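Local coordinates for protein Pcza361.24 (PDB 3G2M) that catalyses the N-methylation of glycopeptide antibiotics, using S-adenosyl-L-methionine as the methyl donor, at residues L101-T114 with R134-L147. Residues are numbered along the deposited sequence; the frame is centred on the assembly and turned at random.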
ATOM      1  N   LEU A 101      30.494 -10.332  -3.222  1.00 41.21           N
ATOM      2  CA  LEU A 101      31.698 -10.698  -3.964  1.00 42.02           C
ATOM      3  C   LEU A 101      32.846 -11.057  -3.018  1.00 42.63           C
ATOM      4  O   LEU A 101      33.681 -11.899  -3.344  1.00 43.00           O
ATOM      5  CB  LEU A 101      32.117  -9.568  -4.909  1.00 41.82           C
ATOM      6  CG  LEU A 101      31.152  -9.205  -6.042  1.00 41.74           C
ATOM      7  CD1 LEU A 101      31.478  -7.831  -6.602  1.00 41.79           C
ATOM      8  CD2 LEU A 101      31.158 -10.260  -7.138  1.00 42.62           C
ATOM      9  N   ASP A 102      32.861 -10.415  -1.850  1.00 43.37           N
ATOM     10  CA  ASP A 102      33.835 -10.682  -0.785  1.00 44.16           C
ATOM     11  C   ASP A 102      33.676 -12.065  -0.155  1.00 44.50           C
ATOM     12  O   ASP A 102      34.580 -12.551   0.526  1.00 44.58           O
ATOM     13  CB  ASP A 102      33.726  -9.614   0.307  1.00 44.31           C
ATOM     14  CG  ASP A 102      34.422  -8.316  -0.068  1.00 45.59           C
ATOM     15  OD1 ASP A 102      35.094  -8.271  -1.125  1.00 47.04           O
ATOM     16  OD2 ASP A 102      34.302  -7.340   0.705  1.00 47.21           O
ATOM     17  N   LEU A 103      32.522 -12.684  -0.376  1.00 44.79           N
ATOM     18  CA  LEU A 103      32.257 -14.035   0.102  1.00 45.21           C
ATOM     19  C   LEU A 103      32.597 -15.090  -0.956  1.00 45.43           C
ATOM     20  O   LEU A 103      32.427 -16.291  -0.722  1.00 45.84           O
ATOM     21  CB  LEU A 103      30.800 -14.162   0.553  1.00 45.18           C
ATOM     22  CG  LEU A 103      30.341 -13.211   1.667  1.00 45.24           C
ATOM     23  CD1 LEU A 103      28.831 -13.131   1.706  1.00 45.32           C
ATOM     24  CD2 LEU A 103      30.893 -13.611   3.032  1.00 46.18           C
ATOM     25  N   GLY A 104      33.076 -14.636  -2.111  1.00 45.45           N
ATOM     26  CA  GLY A 104      33.488 -15.530  -3.193  1.00 45.67           C
ATOM     27  C   GLY A 104      32.441 -15.766  -4.270  1.00 45.53           C
ATOM     28  O   GLY A 104      32.719 -16.423  -5.278  1.00 45.82           O
ATOM     29  N   TRP A 105      31.246 -15.218  -4.056  1.00 45.25           N
ATOM     30  CA  TRP A 105      30.106 -15.381  -4.965  1.00 44.79           C
ATOM     31  C   TRP A 105      30.359 -14.828  -6.366  1.00 44.14           C
ATOM     32  O   TRP A 105      30.987 -13.787  -6.528  1.00 44.40           O
ATOM     33  CB  TRP A 105      28.876 -14.669  -4.397  1.00 44.99           C
ATOM     34  CG  TRP A 105      28.299 -15.265  -3.139  1.00 45.34           C
ATOM     35  CD1 TRP A 105      28.867 -16.219  -2.332  1.00 45.99           C
ATOM     36  CD2 TRP A 105      27.058 -14.907  -2.522  1.00 45.68           C
ATOM     37  NE1 TRP A 105      28.044 -16.489  -1.268  1.00 46.36           N
ATOM     38  CE2 TRP A 105      26.926 -15.699  -1.357  1.00 46.03           C
ATOM     39  CE3 TRP A 105      26.035 -14.000  -2.846  1.00 45.57           C
ATOM     40  CZ2 TRP A 105      25.814 -15.610  -0.512  1.00 45.60           C
ATOM     41  CZ3 TRP A 105      24.926 -13.914  -2.008  1.00 45.93           C
ATOM     42  CH2 TRP A 105      24.828 -14.717  -0.851  1.00 45.76           C
ATOM     43  N   GLU A 106      29.868 -15.549  -7.369  1.00 43.18           N
ATOM     44  CA  GLU A 106      29.635 -14.978  -8.683  1.00 42.52           C
ATOM     45  C   GLU A 106      28.273 -14.295  -8.595  1.00 41.36           C
ATOM     46  O   GLU A 106      27.290 -14.923  -8.177  1.00 40.69           O
ATOM     47  CB  GLU A 106      29.584 -16.069  -9.748  1.00 42.47           C
ATOM     48  CG  GLU A 106      30.915 -16.735 -10.061  1.00 43.65           C
ATOM     49  CD  GLU A 106      30.782 -17.742 -11.185  1.00 43.98           C
ATOM     50  OE1 GLU A 106      30.855 -18.959 -10.908  1.00 47.10           O
ATOM     51  OE2 GLU A 106      30.583 -17.316 -12.345  1.00 46.14           O
ATOM     52  N   VAL A 107      28.214 -13.013  -8.950  1.00 40.00           N
ATOM     53  CA  VAL A 107      26.960 -12.253  -8.843  1.00 38.87           C
ATOM     54  C   VAL A 107      26.614 -11.578 -10.163  1.00 38.25           C
ATOM     55  O   VAL A 107      27.459 -10.915 -10.771  1.00 38.12           O
ATOM     56  CB  VAL A 107      26.987 -11.185  -7.704  1.00 38.81           C
ATOM     57  CG1 VAL A 107      25.605 -10.524  -7.532  1.00 38.30           C
ATOM     58  CG2 VAL A 107      27.418 -11.798  -6.380  1.00 38.64           C
ATOM     59  N   THR A 108      25.379 -11.783 -10.614  1.00 37.00           N
ATOM     60  CA  THR A 108      24.797 -10.964 -11.667  1.00 36.27           C
ATOM     61  C   THR A 108      23.975  -9.891 -10.962  1.00 36.07           C
ATOM     62  O   THR A 108      23.028 -10.199 -10.234  1.00 35.83           O
ATOM     63  CB  THR A 108      23.925 -11.787 -12.629  1.00 36.52           C
ATOM     64  OG1 THR A 108      24.735 -12.784 -13.261  1.00 35.59           O
ATOM     65  CG2 THR A 108      23.300 -10.893 -13.709  1.00 35.95           C
ATOM     66  N   ALA A 109      24.384  -8.638 -11.130  1.00 35.33           N
ATOM     67  CA  ALA A 109      23.725  -7.529 -10.458  1.00 35.05           C
ATOM     68  C   ALA A 109      22.877  -6.775 -11.475  1.00 34.65           C
ATOM     69  O   ALA A 109      23.392  -6.281 -12.470  1.00 34.28           O
ATOM     70  CB  ALA A 109      24.746  -6.621  -9.813  1.00 35.31           C
ATOM     71  N   LEU A 110      21.572  -6.721 -11.223  1.00 33.78           N
ATOM     72  CA  LEU A 110      20.621  -6.093 -12.136  1.00 33.15           C
ATOM     73  C   LEU A 110      20.191  -4.729 -11.606  1.00 32.69           C
ATOM     74  O   LEU A 110      19.776  -4.613 -10.453  1.00 32.18           O
ATOM     75  CB  LEU A 110      19.385  -6.990 -12.299  1.00 33.45           C
ATOM     76  CG  LEU A 110      18.295  -6.519 -13.266  1.00 33.72           C
ATOM     77  CD1 LEU A 110      18.514  -7.159 -14.626  1.00 36.12           C
ATOM     78  CD2 LEU A 110      16.906  -6.842 -12.751  1.00 35.08           C
ATOM     79  N   GLU A 111      20.253  -3.707 -12.453  1.00 32.23           N
ATOM     80  CA  GLU A 111      19.955  -2.350 -12.015  1.00 32.07           C
ATOM     81  C   GLU A 111      19.305  -1.563 -13.151  1.00 32.46           C
ATOM     82  O   GLU A 111      19.694  -1.704 -14.314  1.00 31.62           O
ATOM     83  CB  GLU A 111      21.238  -1.676 -11.497  1.00 32.26           C
ATOM     84  CG  GLU A 111      21.167  -0.176 -11.204  1.00 32.48           C
ATOM     85  CD  GLU A 111      20.023   0.215 -10.284  1.00 31.20           C
ATOM     86  OE1 GLU A 111      19.724  -0.537  -9.335  1.00 32.51           O
ATOM     87  OE2 GLU A 111      19.420   1.282 -10.517  1.00 31.44           O
ATOM     88  N   LEU A 112      18.313  -0.745 -12.806  1.00 32.42           N
ATOM     89  CA  LEU A 112      17.521  -0.021 -13.793  1.00 33.50           C
ATOM     90  C   LEU A 112      18.212   1.228 -14.342  1.00 33.36           C
ATOM     91  O   LEU A 112      18.137   1.505 -15.545  1.00 33.26           O
ATOM     92  CB  LEU A 112      16.156   0.355 -13.203  1.00 33.65           C
ATOM     93  CG  LEU A 112      15.105   0.987 -14.131  1.00 34.73           C
ATOM     94  CD1 LEU A 112      14.688   0.034 -15.236  1.00 36.05           C
ATOM     95  CD2 LEU A 112      13.891   1.431 -13.320  1.00 34.78           C
ATOM     96  N   SER A 113      18.870   1.978 -13.459  1.00 33.14           N
ATOM     97  CA  SER A 113      19.420   3.285 -13.811  1.00 33.34           C
ATOM     98  C   SER A 113      20.788   3.181 -14.471  1.00 33.39           C
ATOM     99  O   SER A 113      21.693   2.517 -13.957  1.00 32.60           O
ATOM    100  CB  SER A 113      19.528   4.180 -12.577  1.00 33.31           C
ATOM    101  OG  SER A 113      20.298   5.334 -12.887  1.00 34.12           O
ATOM    102  N   THR A 114      20.929   3.870 -15.601  1.00 33.76           N
ATOM    103  CA  THR A 114      22.179   3.889 -16.356  1.00 34.52           C
ATOM    104  C   THR A 114      23.278   4.621 -15.590  1.00 34.59           C
ATOM    105  O   THR A 114      24.446   4.217 -15.625  1.00 34.46           O
ATOM    106  CB  THR A 114      21.989   4.563 -17.730  1.00 34.69           C
ATOM    107  OG1 THR A 114      21.482   5.883 -17.538  1.00 37.21           O
ATOM    108  CG2 THR A 114      20.990   3.797 -18.568  1.00 34.20           C
ATOM    109  N   ARG A 134      34.175 -11.654 -11.223  1.00 46.60           N
ATOM    110  CA  ARG A 134      33.049 -12.431 -10.684  1.00 45.57           C
ATOM    111  C   ARG A 134      31.713 -11.669 -10.674  1.00 44.69           C
ATOM    112  O   ARG A 134      30.661 -12.248 -10.377  1.00 44.48           O
ATOM    113  CB  ARG A 134      33.386 -12.964  -9.288  1.00 45.61           C
ATOM    114  CG  ARG A 134      34.355 -14.148  -9.308  1.00 46.10           C
ATOM    115  CD  ARG A 134      34.548 -14.751  -7.931  1.00 45.90           C
ATOM    116  NE  ARG A 134      35.452 -13.956  -7.101  1.00 46.64           N
ATOM    117  CZ  ARG A 134      35.068 -13.146  -6.117  1.00 46.92           C
ATOM    118  NH1 ARG A 134      33.781 -13.004  -5.818  1.00 46.91           N
ATOM    119  NH2 ARG A 134      35.979 -12.477  -5.424  1.00 47.00           N
ATOM    120  N   CYS A 135      31.763 -10.381 -11.014  1.00 43.52           N
ATOM    121  CA  CYS A 135      30.575  -9.534 -11.052  1.00 42.71           C
ATOM    122  C   CYS A 135      30.151  -9.242 -12.485  1.00 41.87           C
ATOM    123  O   CYS A 135      30.963  -8.798 -13.298  1.00 41.45           O
ATOM    124  CB  CYS A 135      30.828  -8.223 -10.302  1.00 43.05           C
ATOM    125  SG  CYS A 135      29.393  -7.115 -10.212  1.00 43.61           S
ATOM    126  N   THR A 136      28.879  -9.500 -12.785  1.00 40.71           N
ATOM    127  CA  THR A 136      28.301  -9.216 -14.096  1.00 39.77           C
ATOM    128  C   THR A 136      27.188  -8.182 -13.958  1.00 39.13           C
ATOM    129  O   THR A 136      26.174  -8.441 -13.308  1.00 38.71           O
ATOM    130  CB  THR A 136      27.720 -10.487 -14.758  1.00 39.77           C
ATOM    131  OG1 THR A 136      28.739 -11.484 -14.870  1.00 40.39           O
ATOM    132  CG2 THR A 136      27.169 -10.179 -16.155  1.00 39.97           C
ATOM    133  N   LEU A 137      27.374  -7.017 -14.571  1.00 38.26           N
ATOM    134  CA  LEU A 137      26.368  -5.956 -14.511  1.00 37.91           C
ATOM    135  C   LEU A 137      25.389  -6.010 -15.677  1.00 37.26           C
ATOM    136  O   LEU A 137      25.790  -6.183 -16.825  1.00 36.41           O
ATOM    137  CB  LEU A 137      27.023  -4.574 -14.439  1.00 38.09           C
ATOM    138  CG  LEU A 137      27.705  -4.202 -13.122  1.00 39.15           C
ATOM    139  CD1 LEU A 137      28.418  -2.874 -13.270  1.00 39.57           C
ATOM    140  CD2 LEU A 137      26.701  -4.137 -11.989  1.00 39.71           C
ATOM    141  N   VAL A 138      24.102  -5.857 -15.367  1.00 36.44           N
ATOM    142  CA  VAL A 138      23.047  -5.926 -16.381  1.00 36.38           C
ATOM    143  C   VAL A 138      21.996  -4.847 -16.142  1.00 35.58           C
ATOM    144  O   VAL A 138      21.532  -4.671 -15.013  1.00 35.03           O
ATOM    145  CB  VAL A 138      22.352  -7.328 -16.389  1.00 36.62           C
ATOM    146  CG1 VAL A 138      21.232  -7.371 -17.422  1.00 37.40           C
ATOM    147  CG2 VAL A 138      23.359  -8.430 -16.670  1.00 37.50           C
ATOM    148  N   GLN A 139      21.626  -4.117 -17.192  1.00 35.40           N
ATOM    149  CA  GLN A 139      20.547  -3.148 -17.066  0.50 34.95           C
ATOM    150  C   GLN A 139      19.201  -3.853 -17.164  1.00 35.00           C
ATOM    151  O   GLN A 139      18.961  -4.635 -18.081  1.00 35.06           O
ATOM    152  CB  GLN A 139      20.650  -2.025 -18.102  0.50 35.00           C
ATOM    153  CG  GLN A 139      19.602  -0.935 -17.879  0.50 34.01           C
ATOM    154  CD  GLN A 139      19.969   0.404 -18.483  0.50 33.71           C
ATOM    155  OE1 GLN A 139      20.905   0.521 -19.277  0.50 32.29           O
ATOM    156  NE2 GLN A 139      19.221   1.431 -18.107  0.50 33.51           N
ATOM    157  N   GLY A 140      18.321  -3.577 -16.204  1.00 34.52           N
ATOM    158  CA  GLY A 140      17.001  -4.187 -16.224  1.00 33.71           C
ATOM    159  C   GLY A 140      16.101  -3.723 -15.105  1.00 33.48           C
ATOM    160  O   GLY A 140      16.556  -3.109 -14.144  1.00 33.04           O
ATOM    161  N   ASP A 141      14.823  -4.049 -15.246  1.00 33.37           N
ATOM    162  CA  ASP A 141      13.777  -3.668 -14.305  1.00 33.65           C
ATOM    163  C   ASP A 141      13.360  -4.868 -13.447  1.00 33.95           C
ATOM    164  O   ASP A 141      12.821  -5.844 -13.969  1.00 33.34           O
ATOM    165  CB  ASP A 141      12.575  -3.166 -15.109  1.00 33.70           C
ATOM    166  CG  ASP A 141      11.524  -2.503 -14.259  1.00 33.93           C
ATOM    167  OD1 ASP A 141      11.373  -2.846 -13.061  1.00 34.23           O
ATOM    168  OD2 ASP A 141      10.826  -1.639 -14.811  1.00 32.39           O
HETATM  169  N   MSE A 142      13.586  -4.775 -12.135  1.00 34.26           N
HETATM  170  CA  MSE A 142      13.213  -5.833 -11.186  1.00 35.63           C
HETATM  171  C   MSE A 142      11.739  -6.282 -11.278  1.00 33.88           C
HETATM  172  O   MSE A 142      11.425  -7.410 -10.921  1.00 33.47           O
HETATM  173  CB  MSE A 142      13.552  -5.425  -9.738  1.00 35.28           C
HETATM  174  CG  MSE A 142      12.913  -4.115  -9.294  1.00 36.41           C
HETATM  175 SE   MSE A 142      12.957  -3.812  -7.360  1.00 42.82          SE
HETATM  176  CE  MSE A 142      13.018  -1.847  -7.486  1.00 37.30           C
ATOM    177  N   SER A 143      10.847  -5.408 -11.745  1.00 32.92           N
ATOM    178  CA  SER A 143       9.422  -5.758 -11.854  1.00 32.13           C
ATOM    179  C   SER A 143       9.073  -6.475 -13.170  1.00 31.78           C
ATOM    180  O   SER A 143       7.983  -7.034 -13.317  1.00 31.26           O
ATOM    181  CB  SER A 143       8.539  -4.519 -11.668  1.00 32.20           C
ATOM    182  OG  SER A 143       8.581  -3.673 -12.805  1.00 33.05           O
ATOM    183  N   ALA A 144      10.000  -6.456 -14.123  1.00 31.15           N
ATOM    184  CA  ALA A 144       9.789  -7.108 -15.416  1.00 31.06           C
ATOM    185  C   ALA A 144      11.137  -7.260 -16.103  1.00 31.21           C
ATOM    186  O   ALA A 144      11.545  -6.398 -16.876  1.00 31.52           O
ATOM    187  CB  ALA A 144       8.836  -6.292 -16.279  1.00 31.22           C
ATOM    188  N   PHE A 145      11.848  -8.328 -15.774  1.00 31.09           N
ATOM    189  CA  PHE A 145      13.153  -8.599 -16.386  1.00 31.02           C
ATOM    190  C   PHE A 145      13.176  -9.983 -17.019  1.00 30.98           C
ATOM    191  O   PHE A 145      12.361 -10.849 -16.687  1.00 30.25           O
ATOM    192  CB  PHE A 145      14.297  -8.442 -15.363  1.00 31.07           C
ATOM    193  CG  PHE A 145      14.215  -9.400 -14.200  1.00 31.65           C
ATOM    194  CD1 PHE A 145      14.929 -10.599 -14.217  1.00 32.03           C
ATOM    195  CD2 PHE A 145      13.425  -9.111 -13.089  1.00 32.19           C
ATOM    196  CE1 PHE A 145      14.853 -11.487 -13.159  1.00 31.39           C
ATOM    197  CE2 PHE A 145      13.351  -9.994 -12.021  1.00 31.06           C
ATOM    198  CZ  PHE A 145      14.056 -11.190 -12.060  1.00 32.08           C
ATOM    199  N   ALA A 146      14.131 -10.184 -17.923  1.00 31.17           N
ATOM    200  CA  ALA A 146      14.267 -11.435 -18.638  1.00 31.52           C
ATOM    201  C   ALA A 146      15.716 -11.578 -19.072  1.00 31.97           C
ATOM    202  O   ALA A 146      16.228 -10.750 -19.821  1.00 31.66           O
ATOM    203  CB  ALA A 146      13.343 -11.450 -19.846  1.00 31.39           C
ATOM    204  N   LEU A 147      16.366 -12.623 -18.576  1.00 32.90           N
ATOM    205  CA  LEU A 147      17.755 -12.917 -18.907  1.00 34.31           C
ATOM    206  C   LEU A 147      17.861 -14.275 -19.563  1.00 34.90           C
ATOM    207  O   LEU A 147      16.974 -15.115 -19.407  1.00 34.81           O
ATOM    208  CB  LEU A 147      18.623 -12.901 -17.642  1.00 34.34           C
ATOM    209  CG  LEU A 147      18.534 -11.642 -16.778  1.00 35.10           C
ATOM    210  CD1 LEU A 147      19.295 -11.815 -15.482  1.00 36.68           C
ATOM    211  CD2 LEU A 147      19.043 -10.447 -17.554  1.00 36.29           C
TER
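Val107 to Glu111 and Cys135 to Gln139 run side by side as parallel strands, and six backbone hydrogen bonds join them, from Val107 N to Arg134 O (2.9 Å) at one end to Gly140 N to Glu111 O (3.0 Å) at the other. The bonds are given by the two strands in turn: Val107, Ala109 and Glu111 donate from one, Thr136, Val138 and Gly140 from the other, as in a parallel pair.

A polar side chain ties one end further. Arg134 bends at chi3 (-78°), which turns its guanidinium into the Schellman motif at Gly104, just after helix 97-101. There Arg134 NH1 lies 2.7 Å from Leu101 O, in the carbonyl plane on a lone pair, and 3.0 Å from Trp105 O, which sits in the guanidinium plane; Gly104 CA covers one face. Leu101 O also accepts from Gly104 N, so one carbonyl serves both the turn and the arginine.

Apolar contacts are made on both faces of the pair. On the face of Ala109, its CB meets Leu137 CD2 at 3.8 Å, and Leu137 reaches on to helix 114-125. On the other, Leu110, with CG anti to its backbone nitrogen (chi1 -178°), spreads its two methyls: CD1 packs against Val138 CG1 and lies 3.7 Å from Gly140 CA, while CD2 approaches the Phe145 ring obliquely.

Beyond the strands, Glu111 OE2 takes the N-H of Ser113 and OE1 that of Gly92, fixing its carboxylate, while Asp141 OD1 forms an Asx turn with Ser143. Glu111, Asp141 and Met142 (selenomethionine here) belong to the S-adenosyl-L-methionine site, which is empty in this chain. This edge pair, linked through helices 114-125 and 129-132 by a beta-alpha-beta crossover, illustrates how the Rossmann-like methyltransferase fold gathers its cofactor site at the C-terminal ends of parallel strands.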